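Local atomic coordinates of trichosurin (PDB entry 2RA6), a protein that probably binds and carries small hydrophobic molecules in the cavity of a lipocalin beta-barrel, and is secreted into possum milk whey as a homodimer. Residues B[32-37]-B[141-146]; B[62-67]-B[73-78]; B[111-116]-B[122-127]. The protein carries 1 engineered substitution. All coordinates share one frame; numbering follows the deposited sequence.

Interaction 1. Residues B[32-37]-B[141-146]; sequences VLASSD and KRFEED. With ZN (zinc ion), chain L.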
loop_
_atom_site.group_PDB
_atom_site.type_symbol
_atom_site.label_atom_id
_atom_site.label_comp_id
_atom_site.label_asym_id
_atom_site.label_seq_id
_atom_site.Cartn_x
_atom_site.Cartn_y
_atom_site.Cartn_z
ATOM N N VAL B 32 2.470 -15.160 -11.518
ATOM C CA VAL B 32 3.569 -14.856 -10.607
ATOM C C VAL B 32 3.032 -14.332 -9.282
ATOM O O VAL B 32 2.060 -13.583 -9.246
ATOM C CB VAL B 32 4.536 -13.796 -11.195
ATOM C CG1 VAL B 32 5.786 -13.678 -10.304
ATOM C CG2 VAL B 32 4.951 -14.187 -12.610
ATOM N N LEU B 33 3.656 -14.767 -8.192
ATOM C CA LEU B 33 3.302 -14.331 -6.850
ATOM C C LEU B 33 4.599 -13.785 -6.265
ATOM O O LEU B 33 5.683 -14.293 -6.560
ATOM C CB LEU B 33 2.826 -15.514 -6.002
ATOM C CG LEU B 33 1.486 -16.169 -6.346
ATOM C CD1 LEU B 33 1.282 -17.412 -5.483
ATOM C CD2 LEU B 33 0.357 -15.177 -6.131
ATOM N N ALA B 34 4.494 -12.746 -5.452
ATOM C CA ALA B 34 5.673 -12.164 -4.823
ATOM C C ALA B 34 5.220 -11.600 -3.499
ATOM O O ALA B 34 4.095 -11.121 -3.368
ATOM C CB ALA B 34 6.264 -11.068 -5.701
ATOM N N SER B 35 6.079 -11.685 -2.493
ATOM C CA SER B 35 5.698 -11.182 -1.187
ATOM C C SER B 35 6.883 -10.806 -0.338
ATOM O O SER B 35 7.985 -11.321 -0.523
ATOM C CB SER B 35 4.875 -12.227 -0.434
ATOM O OG SER B 35 4.475 -11.747 0.846
ATOM N N SER B 36 6.630 -9.904 0.601
ATOM C CA SER B 36 7.649 -9.464 1.536
ATOM C C SER B 36 7.940 -10.622 2.495
ATOM O O SER B 36 9.009 -10.676 3.104
ATOM C CB SER B 36 7.155 -8.228 2.298
ATOM O OG SER B 36 5.853 -8.426 2.810
ATOM N N ASP B 37 6.987 -11.542 2.621
ATOM C CA ASP B 37 7.147 -12.720 3.473
ATOM C C ASP B 37 6.865 -13.940 2.602
ATOM O O ASP B 37 5.705 -14.261 2.325
ATOM C CB ASP B 37 6.159 -12.685 4.641
ATOM C CG ASP B 37 6.436 -13.772 5.671
ATOM O OD1 ASP B 37 6.796 -14.895 5.271
ATOM O OD2 ASP B 37 6.281 -13.491 6.877
ATOM N N LYS B 141 9.202 -9.802 -16.475
ATOM C CA LYS B 141 10.444 -9.122 -16.110
ATOM C C LYS B 141 10.171 -7.795 -15.413
ATOM O O LYS B 141 10.788 -7.479 -14.393
ATOM C CB LYS B 141 11.302 -8.873 -17.354
ATOM C CG LYS B 141 12.627 -8.176 -17.062
ATOM C CD LYS B 141 13.380 -7.859 -18.348
ATOM C CE LYS B 141 14.712 -7.188 -18.059
ATOM N NZ LYS B 141 15.621 -8.095 -17.307
ATOM N N ARG B 142 9.251 -7.016 -15.969
ATOM C CA ARG B 142 8.910 -5.718 -15.395
ATOM C C ARG B 142 8.294 -5.890 -14.004
ATOM O O ARG B 142 8.650 -5.175 -13.068
ATOM C CB ARG B 142 7.946 -4.981 -16.327
ATOM C CG ARG B 142 7.585 -3.571 -15.885
ATOM C CD ARG B 142 6.674 -2.901 -16.910
ATOM N NE ARG B 142 5.492 -3.713 -17.193
ATOM C CZ ARG B 142 4.516 -3.361 -18.024
ATOM N NH1 ARG B 142 4.569 -2.203 -18.669
ATOM N NH2 ARG B 142 3.485 -4.173 -18.217
ATOM N N PHE B 143 7.387 -6.852 -13.874
ATOM C CA PHE B 143 6.730 -7.123 -12.598
ATOM C C PHE B 143 7.766 -7.500 -11.548
ATOM O O PHE B 143 7.772 -6.971 -10.432
ATOM C CB PHE B 143 5.740 -8.279 -12.764
ATOM C CG PHE B 143 5.077 -8.717 -11.482
ATOM C CD1 PHE B 143 3.982 -8.028 -10.970
ATOM C CD2 PHE B 143 5.520 -9.855 -10.817
ATOM C CE1 PHE B 143 3.335 -8.473 -9.807
ATOM C CE2 PHE B 143 4.888 -10.308 -9.660
ATOM C CZ PHE B 143 3.796 -9.620 -9.156
ATOM N N GLU B 144 8.646 -8.425 -11.913
ATOM C CA GLU B 144 9.685 -8.897 -11.005
ATOM C C GLU B 144 10.691 -7.813 -10.624
ATOM O O GLU B 144 11.082 -7.712 -9.460
ATOM C CB GLU B 144 10.380 -10.111 -11.627
ATOM C CG GLU B 144 9.517 -11.366 -11.518
ATOM C CD GLU B 144 9.890 -12.453 -12.502
ATOM O OE1 GLU B 144 11.088 -12.583 -12.828
ATOM O OE2 GLU B 144 8.976 -13.191 -12.938
ATOM N N GLU B 145 11.099 -6.997 -11.591
ATOM C CA GLU B 145 12.050 -5.929 -11.310
ATOM C C GLU B 145 11.411 -4.860 -10.432
ATOM O O GLU B 145 12.065 -4.309 -9.545
ATOM C CB GLU B 145 12.558 -5.303 -12.611
ATOM C CG GLU B 145 13.298 -6.282 -13.500
ATOM C CD GLU B 145 13.943 -5.610 -14.692
ATOM O OE1 GLU B 145 13.282 -4.757 -15.323
ATOM O OE2 GLU B 145 15.104 -5.944 -15.003
ATOM N N ASP B 146 10.137 -4.562 -10.668
ATOM C CA ASP B 146 9.464 -3.555 -9.854
ATOM C C ASP B 146 9.414 -4.015 -8.408
ATOM O O ASP B 146 9.528 -3.207 -7.484
ATOM C CB ASP B 146 8.046 -3.291 -10.355
ATOM C CG ASP B 146 8.026 -2.503 -11.645
ATOM O OD1 ASP B 146 8.995 -1.754 -11.894
ATOM O OD2 ASP B 146 7.040 -2.620 -12.396
HETATM ZN ZN ZN L . 6.423 -14.846 8.336
#
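Val32 and Phe143 carry the tight part of this contact, in which the helix 137-148 lies against the outside of the lipocalin barrel at strand 29-35. The strand and helix segments run almost parallel, their axes 6° apart in direction and 10.0 Å apart at closest approach. Phe143 has its CG anti to the backbone N (chi1 176°), which carries the ring down from the helix toward the strand. There the CE2 corner of the ring meets Val32 CG1 at 3.5 Å, approaching obliquely to the ring plane, while Val32 CB stands 3.8 Å from the same CE2. The valine and the phenylalanine run antiparallel past one another. Ala34, the next residue along the strand on this side, adds a lighter touch, its CB 4.3 Å from Phe143 CE2. Ala126, on the adjacent strand 121-130, and Lys111, on strand 109-118 beyond it, also touch Phe143, so the helix packs on more than one strand of the barrel.

The looser side belongs to Glu144. Its extended chain crosses Val32 at about a right angle and brings OE2 no closer than 4.2 Å to Val32 CG2, in a partly exposed setting. Further round the helix, Lys141 NZ forms a salt bridge with Glu145 OE2 at 3.2 Å, the hydrogen bond within it being weak. Beyond the strand end, Ser35 OG accepts the backbone N of Asp37 in an ST turn, and Asp37 OD2 binds a zinc ion at 2.0 Å.

No hydrogen bond or salt bridge joins the two segments. With no polar bond across, the attachment of 141-146 to this strand rests on dispersion, on the burial of Val32, Ala34 and Phe143, and on the fit of their shapes.

Interaction 2. Residues B[62-67]-B[73-78]; sequences NGFFLT and CIPLYL. With ETY (4-ethylphenol), chain P.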
loop_
_atom_site.group_PDB
_atom_site.type_symbol
_atom_site.label_atom_id
_atom_site.label_comp_id
_atom_site.label_asym_id
_atom_site.label_seq_id
_atom_site.Cartn_x
_atom_site.Cartn_y
_atom_site.Cartn_z
ATOM N N ASN B 62 -15.703 -10.003 -7.387
ATOM C CA ASN B 62 -15.962 -11.316 -6.817
ATOM C C ASN B 62 -14.960 -12.289 -7.423
ATOM O O ASN B 62 -15.040 -12.630 -8.604
ATOM C CB ASN B 62 -17.390 -11.772 -7.125
ATOM C CG ASN B 62 -18.435 -10.887 -6.472
ATOM O OD1 ASN B 62 -18.292 -10.488 -5.314
ATOM N ND2 ASN B 62 -19.501 -10.587 -7.204
ATOM N N GLY B 63 -14.008 -12.728 -6.609
ATOM C CA GLY B 63 -13.001 -13.641 -7.099
ATOM C C GLY B 63 -13.201 -15.081 -6.681
ATOM O O GLY B 63 -13.637 -15.372 -5.566
ATOM N N PHE B 64 -12.899 -15.985 -7.604
ATOM C CA PHE B 64 -12.988 -17.409 -7.354
ATOM C C PHE B 64 -11.571 -17.941 -7.535
ATOM O O PHE B 64 -10.991 -17.826 -8.616
ATOM C CB PHE B 64 -13.967 -18.069 -8.341
ATOM C CG PHE B 64 -13.848 -19.566 -8.419
ATOM C CD1 PHE B 64 -13.778 -20.344 -7.266
ATOM C CD2 PHE B 64 -13.805 -20.200 -9.657
ATOM C CE1 PHE B 64 -13.659 -21.731 -7.347
ATOM C CE2 PHE B 64 -13.689 -21.585 -9.751
ATOM C CZ PHE B 64 -13.614 -22.356 -8.593
ATOM N N PHE B 65 -11.020 -18.486 -6.454
ATOM C CA PHE B 65 -9.667 -19.037 -6.426
ATOM C C PHE B 65 -9.693 -20.506 -6.014
ATOM O O PHE B 65 -10.707 -21.016 -5.531
ATOM C CB PHE B 65 -8.795 -18.329 -5.368
ATOM C CG PHE B 65 -8.700 -16.832 -5.512
ATOM C CD1 PHE B 65 -9.742 -16.003 -5.104
ATOM C CD2 PHE B 65 -7.530 -16.248 -5.994
ATOM C CE1 PHE B 65 -9.615 -14.612 -5.169
ATOM C CE2 PHE B 65 -7.397 -14.866 -6.062
ATOM C CZ PHE B 65 -8.442 -14.046 -5.648
ATOM N N LEU B 66 -8.555 -21.169 -6.194
ATOM C CA LEU B 66 -8.380 -22.546 -5.763
ATOM C C LEU B 66 -7.199 -22.495 -4.808
ATOM O O LEU B 66 -6.272 -21.710 -5.007
ATOM C CB LEU B 66 -8.053 -23.470 -6.934
ATOM C CG LEU B 66 -9.221 -23.752 -7.875
ATOM C CD1 LEU B 66 -8.735 -24.637 -9.013
ATOM C CD2 LEU B 66 -10.352 -24.427 -7.120
ATOM N N THR B 67 -7.253 -23.305 -3.760
ATOM C CA THR B 67 -6.182 -23.368 -2.778
ATOM C C THR B 67 -5.898 -24.846 -2.567
ATOM O O THR B 67 -6.819 -25.662 -2.607
ATOM C CB THR B 67 -6.605 -22.783 -1.416
ATOM O OG1 THR B 67 -7.242 -21.514 -1.603
ATOM C CG2 THR B 67 -5.381 -22.613 -0.525
ATOM N N CYS B 73 -7.692 -29.648 -4.204
ATOM C CA CYS B 73 -7.892 -28.280 -4.672
ATOM C C CYS B 73 -9.258 -27.791 -4.209
ATOM O O CYS B 73 -10.280 -28.110 -4.819
ATOM C CB CYS B 73 -7.814 -28.211 -6.200
ATOM S SG CYS B 73 -6.178 -28.584 -6.913
ATOM N N ILE B 74 -9.273 -27.017 -3.128
ATOM C CA ILE B 74 -10.525 -26.504 -2.587
ATOM C C ILE B 74 -10.852 -25.094 -3.063
ATOM O O ILE B 74 -9.974 -24.240 -3.185
ATOM C CB ILE B 74 -10.514 -26.516 -1.044
ATOM C CG1 ILE B 74 -9.353 -25.671 -0.519
ATOM C CG2 ILE B 74 -10.403 -27.953 -0.542
ATOM C CD1 ILE B 74 -9.328 -25.529 0.995
ATOM N N PRO B 75 -12.131 -24.841 -3.360
ATOM C CA PRO B 75 -12.585 -23.531 -3.824
ATOM C C PRO B 75 -12.479 -22.467 -2.732
ATOM O O PRO B 75 -12.634 -22.757 -1.542
ATOM C CB PRO B 75 -14.031 -23.794 -4.235
ATOM C CG PRO B 75 -13.993 -25.222 -4.678
ATOM C CD PRO B 75 -13.180 -25.853 -3.578
ATOM N N LEU B 76 -12.201 -21.239 -3.153
ATOM C CA LEU B 76 -12.082 -20.104 -2.250
ATOM C C LEU B 76 -12.747 -18.921 -2.933
ATOM O O LEU B 76 -12.293 -18.468 -3.986
ATOM C CB LEU B 76 -10.608 -19.785 -1.976
ATOM C CG LEU B 76 -10.311 -18.534 -1.139
ATOM C CD1 LEU B 76 -10.873 -18.712 0.263
ATOM C CD2 LEU B 76 -8.810 -18.288 -1.081
ATOM N N TYR B 77 -13.833 -18.434 -2.343
ATOM C CA TYR B 77 -14.561 -17.299 -2.899
ATOM C C TYR B 77 -14.360 -16.080 -2.023
ATOM O O TYR B 77 -14.594 -16.124 -0.818
ATOM C CB TYR B 77 -16.055 -17.617 -3.000
ATOM C CG TYR B 77 -16.375 -18.741 -3.960
ATOM C CD1 TYR B 77 -16.349 -20.071 -3.542
ATOM C CD2 TYR B 77 -16.673 -18.473 -5.293
ATOM C CE1 TYR B 77 -16.619 -21.114 -4.432
ATOM C CE2 TYR B 77 -16.942 -19.501 -6.190
ATOM C CZ TYR B 77 -16.911 -20.813 -5.756
ATOM O OH TYR B 77 -17.175 -21.831 -6.645
ATOM N N LEU B 78 -13.921 -14.987 -2.631
ATOM C CA LEU B 78 -13.694 -13.761 -1.882
ATOM C C LEU B 78 -14.251 -12.580 -2.642
ATOM O O LEU B 78 -14.390 -12.627 -3.863
ATOM C CB LEU B 78 -12.200 -13.552 -1.659
ATOM C CG LEU B 78 -11.501 -14.602 -0.794
ATOM C CD1 LEU B 78 -10.003 -14.468 -0.954
ATOM C CD2 LEU B 78 -11.923 -14.433 0.662
HETATM C C8 ETY P . -6.587 -10.923 -6.600
HETATM C C7 ETY P . -7.518 -9.713 -6.470
HETATM C CG ETY P . -8.892 -10.055 -5.963
HETATM C C3 ETY P . -9.123 -10.292 -4.582
HETATM C C2 ETY P . -10.413 -10.612 -4.105
HETATM C C5 ETY P . -9.996 -10.150 -6.861
HETATM C C6 ETY P . -11.290 -10.472 -6.393
HETATM C C1 ETY P . -11.489 -10.700 -5.012
HETATM O O1 ETY P . -12.740 -11.008 -4.550
#
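Phe64 and Tyr77 face each other as a non-hydrogen-bonded pair, and their two side chains extend together in one direction. CB of Phe64 lies 3.9 Å from Tyr77 CE2; from there the first torsion, with CG anti to the backbone N (chi1 164°), lays the ring along the tyrosine, and CG stays close to CE2. CD1 then comes over one face of the tyrosine ring, displaced toward its rim, at 3.4 Å from CE2. Next along, CE1 meets Tyr77 OH at 3.6 Å and receives Pro75 CB at the ring edge, near its plane; CZ, at the tip, is 4.1 Å from the hydroxyl oxygen. The planes are 15° apart, but the slide leaves little overlap.

These strands form an antiparallel hairpin of the lipocalin barrel, closed here by six backbone hydrogen bonds between the pairs Gly63–Leu78, Phe65–Leu76 and Thr67–Ile74. Phe64, Leu66, Pro75 and Tyr77 line one face of the sheet; Phe65, Thr67, Ile74, Leu76 and Leu78 line the other, where 4-ethylphenol binds. Phe65 turns its edge to the ligand's ethyl group, CZ lying 3.8 Å from C8. Gly63 N donates to Leu78 O and also to the phenol O1, although the position of O1 is less certain; Leu61 O is another hydrogen-bonding partner of the ligand. Near the hairpin turn, Cys73 is joined by a disulfide to Cys166, tying the C-terminus to this strand.

Interaction 3. Residues B[111-116]-B[122-127]; sequences KFIFYN and VNVVAN. With ETY (4-ethylphenol), chain P.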
loop_
_atom_site.group_PDB
_atom_site.type_symbol
_atom_site.label_atom_id
_atom_site.label_comp_id
_atom_site.label_asym_id
_atom_site.label_seq_id
_atom_site.Cartn_x
_atom_site.Cartn_y
_atom_site.Cartn_z
ATOM N N LYS B 111 -2.491 -6.785 -12.504
ATOM C CA LYS B 111 -1.576 -6.768 -11.374
ATOM C C LYS B 111 -2.375 -6.333 -10.155
ATOM O O LYS B 111 -3.069 -5.317 -10.183
ATOM C CB LYS B 111 -0.440 -5.778 -11.633
ATOM C CG LYS B 111 0.544 -5.634 -10.488
ATOM C CD LYS B 111 1.595 -4.581 -10.823
ATOM C CE LYS B 111 2.549 -4.354 -9.668
ATOM N NZ LYS B 111 3.556 -3.310 -10.012
ATOM N N PHE B 112 -2.307 -7.125 -9.096
ATOM C CA PHE B 112 -3.004 -6.782 -7.868
ATOM C C PHE B 112 -2.000 -6.751 -6.735
ATOM O O PHE B 112 -1.295 -7.732 -6.496
ATOM C CB PHE B 112 -4.092 -7.807 -7.549
ATOM C CG PHE B 112 -5.350 -7.623 -8.350
ATOM C CD1 PHE B 112 -6.294 -6.665 -7.985
ATOM C CD2 PHE B 112 -5.594 -8.413 -9.463
ATOM C CE1 PHE B 112 -7.467 -6.499 -8.718
ATOM C CE2 PHE B 112 -6.764 -8.254 -10.202
ATOM C CZ PHE B 112 -7.699 -7.297 -9.826
ATOM N N ILE B 113 -1.928 -5.616 -6.055
ATOM C CA ILE B 113 -1.028 -5.470 -4.921
ATOM C C ILE B 113 -1.879 -5.478 -3.666
ATOM O O ILE B 113 -2.812 -4.684 -3.526
ATOM C CB ILE B 113 -0.237 -4.149 -4.971
ATOM C CG1 ILE B 113 0.553 -4.056 -6.278
ATOM C CG2 ILE B 113 0.701 -4.064 -3.767
ATOM C CD1 ILE B 113 1.554 -5.172 -6.485
ATOM N N PHE B 114 -1.559 -6.398 -2.765
ATOM C CA PHE B 114 -2.264 -6.529 -1.499
ATOM C C PHE B 114 -1.412 -6.007 -0.365
ATOM O O PHE B 114 -0.269 -6.426 -0.204
ATOM C CB PHE B 114 -2.550 -7.997 -1.186
ATOM C CG PHE B 114 -3.688 -8.576 -1.954
ATOM C CD1 PHE B 114 -4.898 -8.829 -1.325
ATOM C CD2 PHE B 114 -3.559 -8.863 -3.305
ATOM C CE1 PHE B 114 -5.967 -9.360 -2.033
ATOM C CE2 PHE B 114 -4.625 -9.394 -4.019
ATOM C CZ PHE B 114 -5.827 -9.641 -3.381
ATOM N N TYR B 115 -1.962 -5.085 0.406
ATOM C CA TYR B 115 -1.274 -4.592 1.585
ATOM C C TYR B 115 -2.083 -5.266 2.682
ATOM O O TYR B 115 -3.207 -4.859 2.989
ATOM C CB TYR B 115 -1.355 -3.068 1.673
ATOM C CG TYR B 115 -0.451 -2.394 0.665
ATOM C CD1 TYR B 115 0.939 -2.499 0.778
ATOM C CD2 TYR B 115 -0.976 -1.705 -0.425
ATOM C CE1 TYR B 115 1.781 -1.934 -0.174
ATOM C CE2 TYR B 115 -0.137 -1.136 -1.386
ATOM C CZ TYR B 115 1.237 -1.259 -1.249
ATOM O OH TYR B 115 2.076 -0.709 -2.192
ATOM N N ASN B 116 -1.505 -6.325 3.235
ATOM C CA ASN B 116 -2.147 -7.126 4.267
ATOM C C ASN B 116 -1.774 -6.695 5.675
ATOM O O ASN B 116 -0.602 -6.488 5.981
ATOM C CB ASN B 116 -1.786 -8.604 4.050
ATOM C CG ASN B 116 -2.247 -9.501 5.188
ATOM O OD1 ASN B 116 -1.442 -9.920 6.025
ATOM N ND2 ASN B 116 -3.545 -9.793 5.232
ATOM N N VAL B 122 2.339 -5.480 8.797
ATOM C CA VAL B 122 2.022 -5.221 7.402
ATOM C C VAL B 122 2.893 -6.048 6.472
ATOM O O VAL B 122 4.104 -6.187 6.680
ATOM C CB VAL B 122 2.246 -3.739 7.031
ATOM C CG1 VAL B 122 1.769 -3.486 5.612
ATOM C CG2 VAL B 122 1.535 -2.833 8.014
ATOM N N ASN B 123 2.267 -6.619 5.451
ATOM C CA ASN B 123 3.006 -7.371 4.452
ATOM C C ASN B 123 2.458 -7.010 3.103
ATOM O O ASN B 123 1.324 -6.555 2.983
ATOM C CB ASN B 123 2.886 -8.875 4.663
ATOM C CG ASN B 123 3.983 -9.413 5.557
ATOM O OD1 ASN B 123 5.181 -9.341 5.232
ATOM N ND2 ASN B 123 3.589 -9.951 6.685
ATOM N N VAL B 124 3.280 -7.178 2.084
ATOM C CA VAL B 124 2.826 -6.889 0.745
ATOM C C VAL B 124 2.863 -8.182 -0.048
ATOM O O VAL B 124 3.814 -8.962 0.031
ATOM C CB VAL B 124 3.708 -5.817 0.061
ATOM C CG1 VAL B 124 5.132 -6.323 -0.103
ATOM C CG2 VAL B 124 3.112 -5.450 -1.295
ATOM N N VAL B 125 1.788 -8.427 -0.784
ATOM C CA VAL B 125 1.694 -9.605 -1.628
ATOM C C VAL B 125 1.291 -9.066 -2.990
ATOM O O VAL B 125 0.274 -8.388 -3.122
ATOM C CB VAL B 125 0.614 -10.606 -1.133
ATOM C CG1 VAL B 125 0.550 -11.808 -2.066
ATOM C CG2 VAL B 125 0.938 -11.071 0.285
ATOM N N ALA B 126 2.110 -9.346 -3.993
ATOM C CA ALA B 126 1.840 -8.888 -5.344
ATOM C C ALA B 126 1.443 -10.086 -6.191
ATOM O O ALA B 126 2.061 -11.147 -6.122
ATOM C CB ALA B 126 3.077 -8.213 -5.922
ATOM N N ASN B 127 0.397 -9.907 -6.988
ATOM C CA ASN B 127 -0.108 -10.971 -7.839
ATOM C C ASN B 127 -0.104 -10.532 -9.295
ATOM O O ASN B 127 -0.540 -9.429 -9.601
ATOM C CB ASN B 127 -1.558 -11.305 -7.456
ATOM C CG ASN B 127 -1.695 -11.853 -6.044
ATOM O OD1 ASN B 127 -1.974 -13.036 -5.857
ATOM N ND2 ASN B 127 -1.506 -10.993 -5.049
HETATM C C8 ETY P . -6.587 -10.923 -6.600
HETATM C C7 ETY P . -7.518 -9.713 -6.470
HETATM C CG ETY P . -8.892 -10.055 -5.963
HETATM C C3 ETY P . -9.123 -10.292 -4.582
HETATM C C2 ETY P . -10.413 -10.612 -4.105
HETATM C C5 ETY P . -9.996 -10.150 -6.861
HETATM C C6 ETY P . -11.290 -10.472 -6.393
HETATM C C1 ETY P . -11.489 -10.700 -5.012
HETATM O O1 ETY P . -12.740 -11.008 -4.550
HETATM O O HOH W 1 1.004 -9.559 7.139
#
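Phe112 to Asn116 pair with Asn127 to Asn123 in an antiparallel beta-hairpin of the lipocalin barrel, one face of which looks into the ligand cavity. Six backbone hydrogen bonds link the pairs Phe112–Asn127, Phe114–Val125 and Asn116–Asn123; the shortest runs from Phe114 N to Val125 O at 2.7 Å. CA-H...O contacts fall between them, including Val124 CA to Phe114 O.

Apolar packing on the outer face centres on Ile113. Its CD1 presses on Ala126 CB at 3.4 Å, a close approach for two carbons, while CG2 lies alongside Val124 CG2 at 3.7 Å. Val124 CG2 also meets Tyr115 CE1. The Tyr115 ring stacks on Tyr115 of the second subunit, and its hydroxyl is hydrogen-bonded to Tyr117 of that subunit, so this face contributes to the dimer interface.

Aromatic contacts with 4-ethylphenol occupy the inner face. Phe112 sends its ring off beside the backbone N (chi1 -79°), and chi2 of -80° sets the turn of the face it offers to the ethyl group: C7 sits over the ring centre, 3.5 Å above its plane, as in a CH-pi contact. Phe114 instead presents an edge, its CZ 3.5 Å from the same C7. Phe114 CD2 also has Asn127 ND2 at 3.4 Å, with the amide plane 59° from the ring.

Polar side chains gather toward the hairpin turn. Asn116 ND2 bonds to Asn97 OD1 and Tyr94 O, and Asn123 OD1 to Ser36 OG, which fixes each amide at one end. A water molecule joins their other ends, donating to Asn116 OD1 and accepting from Asn123 ND2, at 2.7 Å from each.

How the interactions relate
Interactions 1 and 3 are buried and interaction 2 is a surface contact, yet all three draw on the same antiparallel barrel sheet. Interactions 1 and 3 adjoin, because strands 29-35 and 121-130 are neighbours, and a backbone hydrogen bond links Ala34 O with Ala126 N. Interactions 2 and 3 do not touch, their centres being about 17 Å apart, but both hairpins reach the 4-ethylphenol, 62-67/73-78 at its phenol end as well as its ethyl group and 111-116/122-127 at the ethyl group. Both are built on backbone hydrogen bonds, whereas interaction 1 joins a helix to the barrel through side chains alone.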